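Local coordinates for biofilm-surface layer protein A (Bacillus subtilis, PDB 4BHU), which polymerizes into a stable, hydrophobic layer on the surface of biofilms and is required for complex colony architecture, at residues A6-I12 with A119-V125; G38-L44 with K71-L77; F48-T52 with I66-K71; T95-A99 with D124-R128. The protein carries 1 engineered substitution. All blocks are in the same frame, centred on the assembly; numbering follows the deposited sequence.

Contact 1: A6-I12 with A119-V125; sequences ASLFATI and AEASIDV
In Ile12, CG1 lies beside the backbone N (chi1 -58°), while in Ile123 it is wedged between the backbone N and the carbonyl carbon (chi1 56°); together these choices send the two delta methyls into one another's path. The contact closes one flank of the immunoglobulin-like beta-sandwich that makes up this fragment of the secreted protein, in keeping with the E-set relationship of its family. Strand 7-12 is an edge strand of the three-stranded sheet and strand 119-125 one of the five-stranded sheet. They run nearly parallel, 19° between their directions, yet no direct hydrogen bond joins them. Each bonds instead to its own antiparallel neighbour, strand 22-30 or strand 100-109, and the seam between is filled by apolar side chains, alanines in the middle and larger leucine and isoleucines toward the ends. At one end, Ala119 CB rests 3.9 Å from Leu8 CB. Further along, Ala121 CB is pressed between Ala10 CB, at 3.5 Å, and the carbonyl of Leu8, with only 3.1 Å to Leu8 O, a tight fit of methyl against carbonyl. Leu8 CD2 passes over the backbone at Ala121 N. A water accepts a bond from Leu8 N and donates one to Glu120 O at 2.7 Å, bridging the two backbones. The carboxylate of Glu120 turns away to Tyr118, and the hydroxyl of Ser122 to Thr103. At the far end the isoleucines cross at about a right angle: Ile123 CD1 lies 3.7 Å from Ile12 CG1, and Ile12 CD1 reaches to 3.5 Å from Asp124 O.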
loop_
_atom_site.group_PDB
_atom_site.type_symbol
_atom_site.label_atom_id
_atom_site.label_comp_id
_atom_site.label_asym_id
_atom_site.label_seq_id
_atom_site.Cartn_x
_atom_site.Cartn_y
_atom_site.Cartn_z
ATOM N N ALA I 6 -7.055 36.041 -6.633
ATOM C CA ALA I 6 -5.599 36.127 -6.716
ATOM C C ALA I 6 -5.177 37.579 -6.813
ATOM O O ALA I 6 -5.884 38.401 -7.408
ATOM C CB ALA I 6 -5.086 35.348 -7.919
ATOM N N SER I 7 -4.033 37.898 -6.224
ATOM C CA SER I 7 -3.491 39.245 -6.306
ATOM C C SER I 7 -2.071 39.239 -6.885
ATOM O O SER I 7 -1.352 38.239 -6.805
ATOM C CB SER I 7 -3.499 39.898 -4.929
ATOM O OG SER I 7 -2.524 39.311 -4.094
ATOM N N LEU I 8 -1.680 40.365 -7.475
ATOM C CA LEU I 8 -0.306 40.560 -7.922
ATOM C C LEU I 8 0.196 41.885 -7.409
ATOM O O LEU I 8 -0.494 42.906 -7.471
ATOM C CB LEU I 8 -0.187 40.508 -9.450
ATOM C CG LEU I 8 1.234 40.787 -9.978
ATOM C CD1 LEU I 8 2.211 39.689 -9.589
ATOM C CD2 LEU I 8 1.225 40.990 -11.488
ATOM N N PHE I 9 1.402 41.853 -6.874
ATOM C CA PHE I 9 2.066 43.047 -6.407
ATOM C C PHE I 9 3.253 43.306 -7.319
ATOM O O PHE I 9 4.072 42.414 -7.546
ATOM C CB PHE I 9 2.551 42.865 -4.978
ATOM C CG PHE I 9 1.450 42.567 -4.008
ATOM C CD1 PHE I 9 0.650 43.588 -3.520
ATOM C CD2 PHE I 9 1.199 41.263 -3.604
ATOM C CE1 PHE I 9 -0.373 43.317 -2.634
ATOM C CE2 PHE I 9 0.176 40.986 -2.718
ATOM C CZ PHE I 9 -0.613 42.013 -2.233
ATOM N N ALA I 10 3.329 44.530 -7.830
ATOM C CA ALA I 10 4.412 44.951 -8.706
ATOM C C ALA I 10 5.106 46.142 -8.069
ATOM O O ALA I 10 4.496 47.177 -7.849
ATOM C CB ALA I 10 3.858 45.319 -10.080
ATOM N N THR I 11 6.382 45.993 -7.760
ATOM C CA THR I 11 7.096 47.051 -7.075
ATOM C C THR I 11 8.523 47.189 -7.580
ATOM O O THR I 11 9.217 46.201 -7.806
ATOM C CB THR I 11 7.126 46.800 -5.550
ATOM O OG1 THR I 11 5.788 46.826 -5.031
ATOM C CG2 THR I 11 7.969 47.854 -4.843
ATOM N N ILE I 12 8.956 48.433 -7.747
ATOM C CA ILE I 12 10.348 48.726 -8.032
ATOM C C ILE I 12 11.068 48.785 -6.695
ATOM O O ILE I 12 10.752 49.628 -5.865
ATOM C CB ILE I 12 10.504 50.078 -8.768
ATOM C CG1 ILE I 12 9.711 50.069 -10.085
ATOM C CG2 ILE I 12 11.976 50.374 -9.000
ATOM C CD1 ILE I 12 9.641 51.452 -10.797
ATOM N N ALA I 119 -4.414 38.152 -12.528
ATOM C CA ALA I 119 -4.168 39.314 -11.659
ATOM C C ALA I 119 -3.213 40.308 -12.341
ATOM O O ALA I 119 -2.471 39.927 -13.252
ATOM C CB ALA I 119 -3.603 38.878 -10.336
ATOM N N GLU I 120 -3.238 41.561 -11.877
ATOM C CA GLU I 120 -2.491 42.672 -12.480
ATOM C C GLU I 120 -1.966 43.645 -11.459
ATOM O O GLU I 120 -2.568 43.845 -10.410
ATOM C CB GLU I 120 -3.394 43.512 -13.371
ATOM C CG GLU I 120 -3.545 43.066 -14.784
ATOM C CD GLU I 120 -4.382 44.063 -15.564
ATOM O OE1 GLU I 120 -4.615 45.169 -15.023
ATOM O OE2 GLU I 120 -4.817 43.743 -16.691
ATOM N N ALA I 121 -0.858 44.291 -11.795
ATOM C CA ALA I 121 -0.336 45.370 -10.979
ATOM C C ALA I 121 0.612 46.193 -11.844
ATOM O O ALA I 121 1.247 45.655 -12.749
ATOM C CB ALA I 121 0.383 44.836 -9.763
ATOM N N SER I 122 0.705 47.493 -11.554
ATOM C CA SER I 122 1.481 48.423 -12.383
ATOM C C SER I 122 2.586 49.085 -11.597
ATOM O O SER I 122 2.506 49.178 -10.373
ATOM C CB SER I 122 0.564 49.513 -12.943
ATOM O OG SER I 122 -0.280 48.991 -13.948
ATOM N N ILE I 123 3.623 49.531 -12.301
ATOM C CA ILE I 123 4.638 50.413 -11.723
ATOM C C ILE I 123 4.769 51.724 -12.530
ATOM O O ILE I 123 4.494 51.763 -13.734
ATOM C CB ILE I 123 6.039 49.760 -11.649
ATOM C CG1 ILE I 123 6.479 49.290 -13.031
ATOM C CG2 ILE I 123 6.062 48.619 -10.640
ATOM C CD1 ILE I 123 7.892 48.740 -13.067
ATOM N N ASP I 124 5.185 52.787 -11.847
ATOM C CA ASP I 124 5.447 54.075 -12.482
ATOM C C ASP I 124 6.954 54.241 -12.660
ATOM O O ASP I 124 7.701 54.239 -11.680
ATOM C CB ASP I 124 4.926 55.219 -11.601
ATOM C CG ASP I 124 3.412 55.260 -11.513
ATOM O OD1 ASP I 124 2.734 54.939 -12.506
ATOM O OD2 ASP I 124 2.893 55.621 -10.434
ATOM N N VAL I 125 7.415 54.368 -13.903
ATOM C CA VAL I 125 8.822 54.692 -14.148
ATOM C C VAL I 125 8.942 56.210 -14.337
ATOM O O VAL I 125 8.279 56.788 -15.197
ATOM C CB VAL I 125 9.372 53.968 -15.381
ATOM C CG1 VAL I 125 10.801 54.440 -15.682
ATOM C CG2 VAL I 125 9.353 52.455 -15.158
HETATM O O HOH W 1 -3.957 42.424 -8.515
#

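Contact 2: G38-L44 with K71-L77; sequences GVMEFTL and KTVRVPL
Phe42 and Val73 form a hydrogen-bonded pair in which each backbone amide donates to the other's carbonyl, Phe42 N to Val73 O at 2.8 Å and Val73 N to Phe42 O at 2.9 Å. Met40 and Val75 repeat the exchange at the next hydrogen-bonded pair, with Glu41 and Arg74 between, and Leu44 N to Lys71 O and Leu77 N to Gly38 O extend it at the two ends. Strands 39-43 and 72-76 are thus antiparallel neighbours in the five-stranded sheet of the sandwich. The face carrying Met40, Phe42, Val73 and Val75 is tightly packed: it looks into the core, where Tyr29 meets Met40 and Phe42, and Met56 meets Phe42 and Val73. Met40, a selenomethionine here, bends so that its CE methyl sits 3.7 Å above the Phe42 ring plane, toward the rim. The other face is looser and largely polar. There Glu41 holds CG anti to the backbone N (chi1 -176°) and runs on extended beside Arg74, which carries its carboxylate into a salt bridge of 2.7 Å between Glu41 OE1 and Arg74 NE. The bond is bent, 141° at the hydrogen, and NE meets OE1 from above the carboxylate plane. Val39 CG1 packs at 3.5 Å against Arg74 CG, and side chains of a neighbouring subunit reach this end. Glu41 OE2 accepts a 2.8 Å hydrogen bond from a water that also joins Thr43 OG1 and Thr72 OG1. Glu41 would probably remain ionised although buried, its charge balanced by Arg74 and, through a long, weak ion pair, Lys109.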
loop_
_atom_site.group_PDB
_atom_site.type_symbol
_atom_site.label_atom_id
_atom_site.label_comp_id
_atom_site.label_asym_id
_atom_site.label_seq_id
_atom_site.Cartn_x
_atom_site.Cartn_y
_atom_site.Cartn_z
ATOM N N GLY I 38 -1.728 23.180 -12.819
ATOM C CA GLY I 38 -1.603 23.991 -14.012
ATOM C C GLY I 38 -0.214 24.560 -14.202
ATOM O O GLY I 38 0.781 23.906 -13.888
ATOM N N VAL I 39 -0.165 25.789 -14.719
ATOM C CA VAL I 39 1.090 26.448 -15.057
ATOM C C VAL I 39 1.059 27.884 -14.579
ATOM O O VAL I 39 0.160 28.645 -14.924
ATOM C CB VAL I 39 1.321 26.421 -16.594
ATOM C CG1 VAL I 39 2.701 26.957 -16.949
ATOM C CG2 VAL I 39 1.179 25.002 -17.115
HETATM N N MSE I 40 2.034 28.248 -13.762
HETATM C CA MSE I 40 2.155 29.605 -13.249
HETATM C C MSE I 40 2.809 30.422 -14.365
HETATM O O MSE I 40 3.861 30.029 -14.862
HETATM C CB MSE I 40 3.047 29.602 -12.016
HETATM C CG MSE I 40 3.321 30.969 -11.407
HETATM SE SE MSE I 40 1.744 31.698 -10.490
HETATM C CE MSE I 40 1.634 33.446 -11.417
ATOM N N GLU I 41 2.184 31.530 -14.765
ATOM C CA GLU I 41 2.684 32.331 -15.889
ATOM C C GLU I 41 2.666 33.844 -15.604
ATOM O O GLU I 41 1.636 34.409 -15.202
ATOM C CB GLU I 41 1.888 32.020 -17.158
ATOM C CG GLU I 41 2.410 32.734 -18.386
ATOM C CD GLU I 41 1.811 32.204 -19.661
ATOM O OE1 GLU I 41 1.683 30.970 -19.785
ATOM O OE2 GLU I 41 1.479 33.014 -20.544
ATOM N N PHE I 42 3.825 34.472 -15.800
ATOM C CA PHE I 42 3.993 35.908 -15.630
ATOM C C PHE I 42 4.182 36.495 -17.020
ATOM O O PHE I 42 4.906 35.926 -17.829
ATOM C CB PHE I 42 5.251 36.216 -14.817
ATOM C CG PHE I 42 5.119 35.971 -13.348
ATOM C CD1 PHE I 42 5.347 34.708 -12.817
ATOM C CD2 PHE I 42 4.798 37.013 -12.488
ATOM C CE1 PHE I 42 5.247 34.487 -11.453
ATOM C CE2 PHE I 42 4.695 36.804 -11.122
ATOM C CZ PHE I 42 4.913 35.535 -10.601
ATOM N N THR I 43 3.523 37.619 -17.289
ATOM C CA THR I 43 3.662 38.337 -18.563
ATOM C C THR I 43 4.224 39.735 -18.279
ATOM O O THR I 43 3.671 40.506 -17.489
ATOM C CB THR I 43 2.317 38.460 -19.296
ATOM O OG1 THR I 43 1.794 37.150 -19.537
ATOM C CG2 THR I 43 2.487 39.195 -20.660
ATOM N N LEU I 44 5.355 40.036 -18.895
ATOM C CA LEU I 44 6.019 41.314 -18.674
ATOM C C LEU I 44 5.676 42.248 -19.835
ATOM O O LEU I 44 5.510 41.792 -20.968
ATOM C CB LEU I 44 7.533 41.116 -18.583
ATOM C CG LEU I 44 8.042 40.041 -17.616
ATOM C CD1 LEU I 44 9.566 40.023 -17.589
ATOM C CD2 LEU I 44 7.496 40.241 -16.227
ATOM N N LYS I 71 9.658 37.946 -22.335
ATOM C CA LYS I 71 8.509 38.616 -21.718
ATOM C C LYS I 71 7.534 37.680 -20.998
ATOM O O LYS I 71 6.619 38.150 -20.316
ATOM C CB LYS I 71 7.725 39.390 -22.763
ATOM C CG LYS I 71 8.471 40.628 -23.309
ATOM C CD LYS I 71 7.578 41.430 -24.264
ATOM C CE LYS I 71 7.412 40.713 -25.604
ATOM N NZ LYS I 71 6.631 41.513 -26.596
ATOM N N THR I 72 7.712 36.376 -21.174
ATOM C CA THR I 72 6.846 35.381 -20.526
ATOM C C THR I 72 7.667 34.443 -19.669
ATOM O O THR I 72 8.658 33.873 -20.119
ATOM C CB THR I 72 6.051 34.561 -21.580
ATOM O OG1 THR I 72 5.103 35.422 -22.221
ATOM C CG2 THR I 72 5.277 33.394 -20.921
ATOM N N VAL I 73 7.243 34.265 -18.429
ATOM C CA VAL I 73 7.901 33.319 -17.542
ATOM C C VAL I 73 6.857 32.298 -17.123
ATOM O O VAL I 73 5.816 32.657 -16.571
ATOM C CB VAL I 73 8.514 34.019 -16.315
ATOM C CG1 VAL I 73 9.152 32.996 -15.400
ATOM C CG2 VAL I 73 9.556 35.065 -16.758
ATOM N N ARG I 74 7.155 31.033 -17.409
ATOM C CA ARG I 74 6.217 29.924 -17.265
ATOM C C ARG I 74 6.814 28.814 -16.410
ATOM O O ARG I 74 7.901 28.296 -16.714
ATOM C CB ARG I 74 5.948 29.348 -18.635
ATOM C CG ARG I 74 4.519 29.152 -18.976
ATOM C CD ARG I 74 4.424 28.813 -20.446
ATOM N NE ARG I 74 3.614 29.783 -21.165
ATOM C CZ ARG I 74 3.395 29.739 -22.470
ATOM N NH1 ARG I 74 3.938 28.770 -23.191
ATOM N NH2 ARG I 74 2.640 30.662 -23.053
ATOM N N VAL I 75 6.100 28.450 -15.346
ATOM C CA VAL I 75 6.512 27.363 -14.469
ATOM C C VAL I 75 5.367 26.387 -14.266
ATOM O O VAL I 75 4.427 26.672 -13.508
ATOM C CB VAL I 75 6.956 27.876 -13.115
ATOM C CG1 VAL I 75 7.500 26.721 -12.289
ATOM C CG2 VAL I 75 8.029 28.955 -13.286
ATOM N N PRO I 76 5.416 25.263 -14.986
ATOM C CA PRO I 76 4.384 24.250 -14.820
ATOM C C PRO I 76 4.487 23.736 -13.394
ATOM O O PRO I 76 5.598 23.576 -12.859
ATOM C CB PRO I 76 4.760 23.189 -15.871
ATOM C CG PRO I 76 5.535 23.954 -16.914
ATOM C CD PRO I 76 6.335 24.926 -16.098
ATOM N N LEU I 77 3.326 23.542 -12.775
ATOM C CA LEU I 77 3.247 23.301 -11.346
ATOM C C LEU I 77 3.438 21.807 -11.050
ATOM O O LEU I 77 2.474 21.048 -10.917
ATOM C CB LEU I 77 1.905 23.824 -10.786
ATOM C CG LEU I 77 1.762 25.153 -10.028
ATOM C CD1 LEU I 77 2.994 26.065 -9.962
ATOM C CD2 LEU I 77 0.556 25.925 -10.555
HETATM O O HOH W 2 0.185 21.117 -12.228
HETATM O O HOH W 3 2.584 35.468 -21.354
#

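Contact 3: F48-T52 with I66-K71; sequences FTANT and ILNNGK
Ala50 N donates a 2.7 Å hydrogen bond to Gly70 O, lying in the carbonyl plane on a lone pair, and this bond joins an extended loop to a turn whose Asn69 and Gly70 both have positive phi. The same oxygen receives the CA-H of Thr49, with Thr49 CA 3.2 Å from Gly70 O, so two successive residues approach it, one by a true hydrogen bond and the other by a weaker CA-H contact. Thr49 holds its hydroxyl between the backbone N and the carbonyl carbon (chi1 57°), which leaves the methyl CG2 to face the turn, 3.7 Å from Asn69 O. The turn is type I', from Asn68 to Lys71, closed by Lys71 N to Asn68 O at 3.2 Å; it connects strands 66-67 and 72-76 as a beta hairpin, with a classic beta bulge where Lys71 and Thr72 both face Leu67. The loop that leaves strand 39-43 and leads on to strand 55-56 therefore rests against the hairpin's end. From the start of the hairpin strand, Ile66 extends to the loop. Its CG2 packs 3.6 Å from Ala50 O, and its CD1 lies over the backbone of Asn51, 3.5 Å from Asn51 C, before brushing Thr52 CG2. The Ala50 methyl also meets Val73 and Leu91, while Asn51 OD1 turns away to Lys53 N. Lys71 CG passes 3.8 Å from Phe48 O.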
loop_
_atom_site.group_PDB
_atom_site.type_symbol
_atom_site.label_atom_id
_atom_site.label_comp_id
_atom_site.label_asym_id
_atom_site.label_seq_id
_atom_site.Cartn_x
_atom_site.Cartn_y
_atom_site.Cartn_z
ATOM N N PHE I 48 10.437 45.396 -20.314
ATOM C CA PHE I 48 10.987 44.463 -19.329
ATOM C C PHE I 48 11.163 43.060 -19.891
ATOM O O PHE I 48 10.360 42.597 -20.711
ATOM C CB PHE I 48 10.095 44.422 -18.086
ATOM C CG PHE I 48 10.055 45.719 -17.351
ATOM C CD1 PHE I 48 10.978 45.996 -16.368
ATOM C CD2 PHE I 48 9.108 46.677 -17.663
ATOM C CE1 PHE I 48 10.949 47.200 -15.702
ATOM C CE2 PHE I 48 9.077 47.881 -16.999
ATOM C CZ PHE I 48 10.002 48.138 -16.017
ATOM N N THR I 49 12.219 42.387 -19.453
ATOM C CA THR I 49 12.480 41.020 -19.884
ATOM C C THR I 49 13.123 40.252 -18.765
ATOM O O THR I 49 13.765 40.842 -17.894
ATOM C CB THR I 49 13.474 40.960 -21.071
ATOM O OG1 THR I 49 14.685 41.616 -20.687
ATOM C CG2 THR I 49 12.899 41.631 -22.315
ATOM N N ALA I 50 12.984 38.927 -18.814
ATOM C CA ALA I 50 13.584 38.053 -17.819
ATOM C C ALA I 50 14.683 37.262 -18.472
ATOM O O ALA I 50 14.624 36.975 -19.675
ATOM C CB ALA I 50 12.521 37.096 -17.198
ATOM N N ASN I 51 15.677 36.901 -17.666
ATOM C CA ASN I 51 16.747 36.018 -18.094
ATOM C C ASN I 51 17.118 35.129 -16.920
ATOM O O ASN I 51 16.516 35.236 -15.846
ATOM C CB ASN I 51 17.953 36.819 -18.607
ATOM C CG ASN I 51 18.567 37.720 -17.550
ATOM O OD1 ASN I 51 18.778 37.320 -16.404
ATOM N ND2 ASN I 51 18.874 38.950 -17.943
ATOM N N THR I 52 18.097 34.254 -17.122
ATOM C CA THR I 52 18.443 33.228 -16.140
ATOM C C THR I 52 19.201 33.758 -14.927
ATOM O O THR I 52 19.571 32.976 -14.058
ATOM C CB THR I 52 19.275 32.119 -16.786
ATOM O OG1 THR I 52 20.441 32.697 -17.383
ATOM C CG2 THR I 52 18.468 31.409 -17.857
ATOM N N ILE I 66 11.579 30.618 -19.853
ATOM C CA ILE I 66 11.499 31.965 -20.399
ATOM C C ILE I 66 11.220 31.890 -21.899
ATOM O O ILE I 66 11.932 31.200 -22.631
ATOM C CB ILE I 66 12.819 32.728 -20.186
ATOM C CG1 ILE I 66 13.149 32.802 -18.699
ATOM C CG2 ILE I 66 12.711 34.143 -20.763
ATOM C CD1 ILE I 66 14.565 33.210 -18.406
ATOM N N LEU I 67 10.191 32.588 -22.359
ATOM C CA LEU I 67 9.946 32.644 -23.797
ATOM C C LEU I 67 9.322 33.972 -24.232
ATOM O O LEU I 67 9.227 34.914 -23.446
ATOM C CB LEU I 67 9.054 31.476 -24.207
ATOM C CG LEU I 67 7.768 31.389 -23.402
ATOM C CD1 LEU I 67 6.609 31.154 -24.360
ATOM C CD2 LEU I 67 7.861 30.278 -22.336
ATOM N N ASN I 68 8.885 34.048 -25.489
ATOM C CA ASN I 68 8.245 35.267 -25.974
ATOM C C ASN I 68 9.219 36.444 -25.824
ATOM O O ASN I 68 8.859 37.530 -25.360
ATOM C CB ASN I 68 6.950 35.519 -25.204
ATOM C CG ASN I 68 6.163 36.688 -25.749
ATOM O OD1 ASN I 68 6.341 37.097 -26.904
ATOM N ND2 ASN I 68 5.291 37.245 -24.914
ATOM N N ASN I 69 10.462 36.197 -26.222
ATOM C CA ASN I 69 11.509 37.216 -26.209
ATOM C C ASN I 69 11.715 37.794 -24.812
ATOM O O ASN I 69 11.802 39.012 -24.627
ATOM C CB ASN I 69 11.180 38.309 -27.223
ATOM C CG ASN I 69 10.991 37.753 -28.638
ATOM O OD1 ASN I 69 10.009 38.065 -29.316
ATOM N ND2 ASN I 69 11.915 36.893 -29.067
ATOM N N GLY I 70 11.770 36.898 -23.832
ATOM C CA GLY I 70 12.008 37.266 -22.445
ATOM C C GLY I 70 10.828 37.881 -21.708
ATOM O O GLY I 70 10.975 38.278 -20.560
ATOM N N LYS I 71 9.658 37.946 -22.335
ATOM C CA LYS I 71 8.509 38.616 -21.718
ATOM C C LYS I 71 7.534 37.680 -20.998
ATOM O O LYS I 71 6.619 38.150 -20.316
ATOM C CB LYS I 71 7.725 39.390 -22.763
ATOM C CG LYS I 71 8.471 40.628 -23.309
ATOM C CD LYS I 71 7.578 41.430 -24.264
ATOM C CE LYS I 71 7.412 40.713 -25.604
ATOM N NZ LYS I 71 6.631 41.513 -26.596
#

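Contact 4: T95-A99 with D124-R128; sequences TLPAA and DVAKR
The loop 95-99 is the connection by which the chain crosses from one sheet of the beta-sandwich to the other, from strand 90-95 to strand 100-109, and Val125, at the end of strand 119-125, plugs its inner side. Val125 carries most of the contact. With chi1 at 174°, its CG1 lies opposite the backbone N and pushes into the curve of the loop, 3.3 Å from Pro97 O and 4.1 Å from Leu96 CB. The other methyl, CG2, approaches the proline ring at 4.3 Å from Pro97 CD. Tyr102 of strand 100-109 also touches both Val125 and Pro97, so the valine is buried at this end of the sandwich. No hydrogen bond runs directly between the two segments. The closest approach to one is a CA-H contact, with Ala99 CA 3.3 Å from Val125 O and an angle of 125° at the hydrogen, which is far from straight. Conventional bonds lie just outside: Val125 pairs through its backbone with Gly100, where the loop passes into the next strand. Glu19 ties both sides together, its carboxylate receiving Ala99 N and its backbone bonding to Ala126, while its carbonyl oxygen accepts from the guanidinium of Arg128. Beyond Val125 the chain leaves the sheet and runs out along the surface, and the Ala99 methyl packs against the backbone where it departs. That methyl sits 3.4 Å from Lys127 N, and the bent lysine chain lies against it with Lys127 CG 3.7 Å from Ala99 CB.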
loop_
_atom_site.group_PDB
_atom_site.type_symbol
_atom_site.label_atom_id
_atom_site.label_comp_id
_atom_site.label_asym_id
_atom_site.label_seq_id
_atom_site.Cartn_x
_atom_site.Cartn_y
_atom_site.Cartn_z
ATOM N N THR I 95 17.681 47.626 -16.655
ATOM C CA THR I 95 17.544 49.000 -17.129
ATOM C C THR I 95 16.075 49.398 -17.240
ATOM O O THR I 95 15.337 48.854 -18.055
ATOM C CB THR I 95 18.197 49.174 -18.518
ATOM O OG1 THR I 95 19.614 48.976 -18.415
ATOM C CG2 THR I 95 17.896 50.570 -19.077
ATOM N N LEU I 96 15.630 50.339 -16.420
ATOM C CA LEU I 96 14.246 50.766 -16.511
ATOM C C LEU I 96 13.990 51.444 -17.860
ATOM O O LEU I 96 14.788 52.255 -18.301
ATOM C CB LEU I 96 13.888 51.714 -15.368
ATOM C CG LEU I 96 13.887 51.131 -13.947
ATOM C CD1 LEU I 96 13.403 52.184 -12.958
ATOM C CD2 LEU I 96 13.015 49.878 -13.864
ATOM N N PRO I 97 12.855 51.136 -18.500
ATOM C CA PRO I 97 12.522 51.704 -19.814
ATOM C C PRO I 97 12.018 53.153 -19.745
ATOM O O PRO I 97 11.935 53.745 -18.662
ATOM C CB PRO I 97 11.376 50.806 -20.280
ATOM C CG PRO I 97 10.676 50.468 -19.003
ATOM C CD PRO I 97 11.779 50.259 -18.003
ATOM N N ALA I 98 11.645 53.704 -20.900
ATOM C CA ALA I 98 11.113 55.068 -20.962
ATOM C C ALA I 98 10.030 55.312 -19.906
ATOM O O ALA I 98 9.326 54.398 -19.493
ATOM C CB ALA I 98 10.570 55.366 -22.357
ATOM N N ALA I 99 9.900 56.560 -19.474
ATOM C CA ALA I 99 8.927 56.908 -18.462
ATOM C C ALA I 99 7.502 56.610 -18.911
ATOM O O ALA I 99 7.139 56.789 -20.087
ATOM C CB ALA I 99 9.071 58.379 -18.061
ATOM N N ASP I 124 5.185 52.787 -11.847
ATOM C CA ASP I 124 5.447 54.075 -12.482
ATOM C C ASP I 124 6.954 54.241 -12.660
ATOM O O ASP I 124 7.701 54.239 -11.680
ATOM C CB ASP I 124 4.926 55.219 -11.601
ATOM C CG ASP I 124 3.412 55.260 -11.513
ATOM O OD1 ASP I 124 2.734 54.939 -12.506
ATOM O OD2 ASP I 124 2.893 55.621 -10.434
ATOM N N VAL I 125 7.415 54.368 -13.903
ATOM C CA VAL I 125 8.822 54.692 -14.148
ATOM C C VAL I 125 8.942 56.210 -14.337
ATOM O O VAL I 125 8.279 56.788 -15.197
ATOM C CB VAL I 125 9.372 53.968 -15.381
ATOM C CG1 VAL I 125 10.801 54.440 -15.682
ATOM C CG2 VAL I 125 9.353 52.455 -15.158
ATOM N N ALA I 126 9.779 56.857 -13.533
ATOM C CA ALA I 126 9.782 58.320 -13.494
ATOM C C ALA I 126 10.612 58.956 -14.614
ATOM O O ALA I 126 11.706 58.489 -14.922
ATOM C CB ALA I 126 10.271 58.803 -12.141
ATOM N N LYS I 127 10.066 60.027 -15.203
ATOM C CA LYS I 127 10.811 60.933 -16.087
ATOM C C LYS I 127 12.046 61.492 -15.400
ATOM O O LYS I 127 11.969 61.984 -14.273
ATOM C CB LYS I 127 9.937 62.126 -16.506
ATOM C CG LYS I 127 9.336 62.028 -17.900
ATOM C CD LYS I 127 9.167 63.410 -18.542
ATOM C CE LYS I 127 8.186 64.308 -17.780
ATOM N NZ LYS I 127 8.196 65.711 -18.318
ATOM N N ARG I 128 13.182 61.432 -16.088
ATOM C CA ARG I 128 14.409 62.041 -15.592
ATOM C C ARG I 128 14.500 63.502 -16.043
ATOM O O ARG I 128 14.315 64.419 -15.243
ATOM C CB ARG I 128 15.629 61.273 -16.092
ATOM C CG ARG I 128 16.947 61.866 -15.630
ATOM C CD ARG I 128 18.134 61.049 -16.094
ATOM N NE ARG I 128 17.840 59.620 -16.198
ATOM C CZ ARG I 128 18.602 58.646 -15.703
ATOM N NH1 ARG I 128 19.726 58.914 -15.041
ATOM N NH2 ARG I 128 18.239 57.383 -15.865
#

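How the contacts relate
Contacts 1 and 2 lie on opposite sides of the chain's centre, their own centres about 16 Å apart, and differ sharply in chemistry: contact 2 is a bonded strand pair within one sheet, contact 1 an apolar seam between two sheets. They meet in the core, where Leu8 CD1 touches Phe42 CE2 at 4.1 Å. Contact 3 uses the turn that leads into strand 72-76 of contact 2, sharing Lys71; it has one direct hydrogen bond beside the packing of Ile66 and is more exposed than contact 2. Contact 4, farthest from the chain's centre, shares strand 119-125 with contact 1 and relies on one valine. Phe48 joins three contacts, its CZ lying 3.7 Å from Ile123 CD1 and 3.4 Å from Pro97 CD.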